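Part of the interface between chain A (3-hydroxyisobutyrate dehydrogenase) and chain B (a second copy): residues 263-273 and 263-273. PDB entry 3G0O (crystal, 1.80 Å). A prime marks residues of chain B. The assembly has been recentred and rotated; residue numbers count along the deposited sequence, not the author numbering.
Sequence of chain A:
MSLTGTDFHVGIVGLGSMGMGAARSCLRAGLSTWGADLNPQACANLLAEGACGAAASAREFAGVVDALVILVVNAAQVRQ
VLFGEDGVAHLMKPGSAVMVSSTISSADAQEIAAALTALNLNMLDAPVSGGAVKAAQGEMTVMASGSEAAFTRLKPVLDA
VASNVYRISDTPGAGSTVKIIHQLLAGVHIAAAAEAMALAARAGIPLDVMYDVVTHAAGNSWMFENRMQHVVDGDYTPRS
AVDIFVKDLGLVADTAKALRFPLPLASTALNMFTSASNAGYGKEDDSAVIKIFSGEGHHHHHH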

# COMPACT_ATOMS: atom_id res chain seq x y z
N LEU A 263 -11.54 2.42 -15.83
CA LEU A 263 -10.65 1.86 -14.81
C LEU A 263 -9.45 1.19 -15.47
O LEU A 263 -9.43 -0.02 -15.68
N PRO A 264 -8.42 1.98 -15.81
CA PRO A 264 -7.23 1.42 -16.45
C PRO A 264 -6.58 0.31 -15.62
O PRO A 264 -6.32 -0.79 -16.11
N LEU A 265 -6.33 0.60 -14.34
CA LEU A 265 -5.69 -0.37 -13.46
C LEU A 265 -6.59 -1.49 -12.93
O LEU A 265 -6.18 -2.65 -12.86
N ALA A 266 -7.83 -1.15 -12.57
CA ALA A 266 -8.75 -2.16 -12.04
C ALA A 266 -9.16 -3.17 -13.10
O ALA A 266 -9.41 -4.34 -12.79
N SER A 267 -9.25 -2.72 -14.35
CA SER A 267 -9.64 -3.63 -15.43
C SER A 267 -8.47 -4.58 -15.70
O SER A 267 -8.67 -5.75 -16.02
N THR A 268 -7.25 -4.07 -15.54
CA THR A 268 -6.06 -4.89 -15.75
C THR A 268 -5.98 -5.95 -14.66
O THR A 268 -5.74 -7.12 -14.94
N ALA A 269 -6.18 -5.54 -13.41
CA ALA A 269 -6.12 -6.48 -12.29
C ALA A 269 -7.19 -7.57 -12.45
O ALA A 269 -6.93 -8.74 -12.18
N LEU A 270 -8.38 -7.18 -12.88
CA LEU A 270 -9.45 -8.16 -13.07
C LEU A 270 -9.00 -9.18 -14.11
O LEU A 270 -9.19 -10.38 -13.94
N ASN A 271 -8.40 -8.70 -15.20
CA ASN A 271 -7.93 -9.62 -16.24
C ASN A 271 -6.86 -10.56 -15.70
O ASN A 271 -6.83 -11.74 -16.06
N MSE A 272 -6.00 -10.05 -14.83
CA MSE A 272 -4.94 -10.89 -14.26
C MSE A 272 -5.51 -11.99 -13.36
O MSE A 272 -5.14 -13.15 -13.50
N PHE A 273 -6.41 -11.62 -12.46
CA PHE A 273 -7.01 -12.62 -11.58
C PHE A 273 -7.85 -13.60 -12.40
O PHE A 273 -7.89 -14.79 -12.10
N LEU B 263 4.62 -6.31 -18.12
CA LEU B 263 4.17 -5.50 -16.99
C LEU B 263 2.78 -4.94 -17.26
O LEU B 263 2.63 -3.80 -17.70
N PRO B 264 1.74 -5.74 -17.00
CA PRO B 264 0.36 -5.28 -17.23
C PRO B 264 0.04 -3.99 -16.47
O PRO B 264 -0.44 -3.01 -17.06
N LEU B 265 0.31 -3.98 -15.17
CA LEU B 265 0.02 -2.81 -14.35
C LEU B 265 1.01 -1.65 -14.46
O LEU B 265 0.60 -0.49 -14.49
N ALA B 266 2.30 -1.95 -14.54
CA ALA B 266 3.31 -0.89 -14.64
C ALA B 266 3.24 -0.16 -15.97
O ALA B 266 3.53 1.04 -16.04
N SER B 267 2.85 -0.87 -17.03
CA SER B 267 2.75 -0.24 -18.35
C SER B 267 1.53 0.68 -18.34
O SER B 267 1.54 1.75 -18.96
N THR B 268 0.49 0.27 -17.62
CA THR B 268 -0.72 1.08 -17.52
C THR B 268 -0.42 2.36 -16.74
O THR B 268 -0.80 3.44 -17.16
N ALA B 269 0.26 2.22 -15.61
CA ALA B 269 0.60 3.38 -14.79
C ALA B 269 1.47 4.36 -15.58
O ALA B 269 1.29 5.57 -15.49
N LEU B 270 2.43 3.83 -16.34
CA LEU B 270 3.29 4.70 -17.14
C LEU B 270 2.43 5.49 -18.12
O LEU B 270 2.62 6.69 -18.30
N ASN B 271 1.48 4.82 -18.76
CA ASN B 271 0.60 5.50 -19.71
C ASN B 271 -0.21 6.59 -19.02
O ASN B 271 -0.44 7.65 -19.58
N MSE B 272 -0.65 6.31 -17.79
CA MSE B 272 -1.44 7.30 -17.05
C MSE B 272 -0.62 8.54 -16.71
O MSE B 272 -1.06 9.67 -16.94
N PHE B 273 0.58 8.34 -16.17
CA PHE B 273 1.42 9.48 -15.83
C PHE B 273 1.83 10.22 -17.10
O PHE B 273 1.94 11.44 -17.10

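Antiparallel helices related by a two-fold axis offer a simple illustration of knobs-into-holes packing, because every contact made by one chain is returned by the other. Here the two copies of this helix run at 169° to each other, their axes approaching to 9.5 Å, and the register places Leu265 against Leu265′, with their CA atoms 6.3 Å apart.

Leu265 covers the most surface. Its CA-to-CB bond points sideways, yet with chi1 m and chi2 t the end of the side chain comes nearer the partner helix and lodges as a knob among Leu265′, Thr268′, Ala269′ and Met272′. Its CD2 lies 4.0 Å from CD2 of Leu265′ and 3.6 Å from CG2 of Thr268′, while CG rests 3.8 Å from SE of Met272′. Leu265′ fills the equivalent hole in chain A.

Met272, present as selenomethionine, points toward the other helix in an m, t, p conformation. Besides meeting Leu265′, its SE approaches CB of Pro264′ at 4.0 Å, so the large, polarizable selenium closes one wall of the leucine pocket and also touches Pro264′.

Thr268 shows how a hydroxyl can be accommodated in such a contact. Pointing toward the other helix in the m rotamer, it packs its CG2 3.5 Å from CB of Pro264′, which also points toward its partner, and its OG1 donates a 2.8 Å hydrogen bond to Pro264 O one turn back, in its own helix. The backbone bond from Thr268 N to that same carbonyl is weak, at 3.5 Å. No direct hydrogen bond crosses between the stretches; water supplies the polar link. Water 2 donates to Thr268 OG1 at 3.2 Å and, weakly, to Pro264′ O at 3.4 Å, and water 1 makes the reciprocal bridge between Thr268′ and Pro264. Apolar interlocking and solvent bridging thus coexist along this part of the interface.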

# COMPACT_ATOMS: atom_id res chain seq x y z
CB LEU A 263 -11.40 0.83 -13.96
CG LEU A 263 -12.61 1.30 -13.15
CD1 LEU A 263 -13.19 0.12 -12.39
CD2 LEU A 263 -12.22 2.42 -12.20
CB PRO A 264 -6.32 2.64 -16.61
CG PRO A 264 -7.30 3.77 -16.78
CD PRO A 264 -8.35 3.46 -15.74
CB LEU A 265 -5.02 0.35 -12.29
CG LEU A 265 -3.89 1.31 -12.67
CD1 LEU A 265 -3.50 2.15 -11.46
CD2 LEU A 265 -2.68 0.52 -13.19
CB ALA A 266 -9.98 -1.50 -11.45
CB SER A 267 -10.00 -2.85 -16.71
OG SER A 267 -8.89 -2.19 -17.28
CB THR A 268 -4.78 -4.03 -15.73
OG1 THR A 268 -4.83 -3.08 -16.81
CG2 THR A 268 -3.53 -4.91 -15.89
CB ALA A 269 -6.31 -5.74 -10.97
CB LEU A 270 -10.76 -7.48 -13.52
CG LEU A 270 -11.86 -8.45 -13.99
CD1 LEU A 270 -12.19 -9.43 -12.88
CD2 LEU A 270 -13.10 -7.65 -14.40
CB ASN A 271 -7.36 -8.85 -17.43
CG ASN A 271 -8.44 -8.25 -18.29
OD1 ASN A 271 -9.54 -8.79 -18.41
ND2 ASN A 271 -8.14 -7.12 -18.91
CB MSE A 272 -3.95 -10.03 -13.48
CG MSE A 272 -3.11 -9.13 -14.37
SE MSE A 272 -2.17 -7.75 -13.39
CE MSE A 272 -0.80 -8.85 -12.56
CB PHE A 273 -7.87 -11.96 -10.50
CG PHE A 273 -7.07 -11.37 -9.37
CD1 PHE A 273 -6.46 -12.20 -8.43
CD2 PHE A 273 -6.92 -10.00 -9.23
CE1 PHE A 273 -5.72 -11.67 -7.36
CE2 PHE A 273 -6.19 -9.45 -8.18
CZ PHE A 273 -5.59 -10.29 -7.24
CB LEU B 263 5.14 -4.34 -16.74
CG LEU B 263 6.59 -4.68 -16.38
CD1 LEU B 263 7.36 -3.39 -16.17
CD2 LEU B 263 6.64 -5.55 -15.13
CB PRO B 264 -0.48 -6.46 -16.76
CG PRO B 264 0.40 -7.64 -17.05
CD PRO B 264 1.76 -7.16 -16.59
CB LEU B 265 -0.11 -3.23 -12.88
CG LEU B 265 -1.26 -4.20 -12.58
CD1 LEU B 265 -1.11 -4.74 -11.16
CD2 LEU B 265 -2.61 -3.49 -12.74
CB ALA B 266 4.70 -1.46 -14.45
CB SER B 267 2.63 -1.29 -19.46
OG SER B 267 1.41 -2.01 -19.40
CB THR B 268 -1.86 0.30 -16.82
OG1 THR B 268 -2.19 -0.86 -17.60
CG2 THR B 268 -3.11 1.18 -16.67
CB ALA B 269 1.31 2.94 -13.52
CB LEU B 270 4.35 3.88 -17.90
CG LEU B 270 5.14 4.67 -18.96
CD1 LEU B 270 5.84 5.86 -18.31
CD2 LEU B 270 6.17 3.76 -19.63
CB ASN B 271 -0.35 4.52 -20.39
CG ASN B 271 0.34 3.69 -21.45
OD1 ASN B 271 1.28 4.15 -22.10
ND2 ASN B 271 -0.13 2.48 -21.64
CB MSE B 272 -2.02 6.68 -15.78
CG MSE B 272 -3.09 5.64 -16.07
SE MSE B 272 -3.52 4.55 -14.53
CE MSE B 272 -4.51 5.87 -13.49
CB PHE B 273 2.66 9.03 -15.05
CG PHE B 273 2.38 8.74 -13.60
CD1 PHE B 273 2.15 9.78 -12.70
CD2 PHE B 273 2.37 7.44 -13.12
CE1 PHE B 273 1.91 9.52 -11.35
CE2 PHE B 273 2.12 7.17 -11.77
CZ PHE B 273 1.90 8.21 -10.88
O HOH W 1 -5.00 -0.70 -19.19
O HOH W 2 -2.84 -3.71 -19.29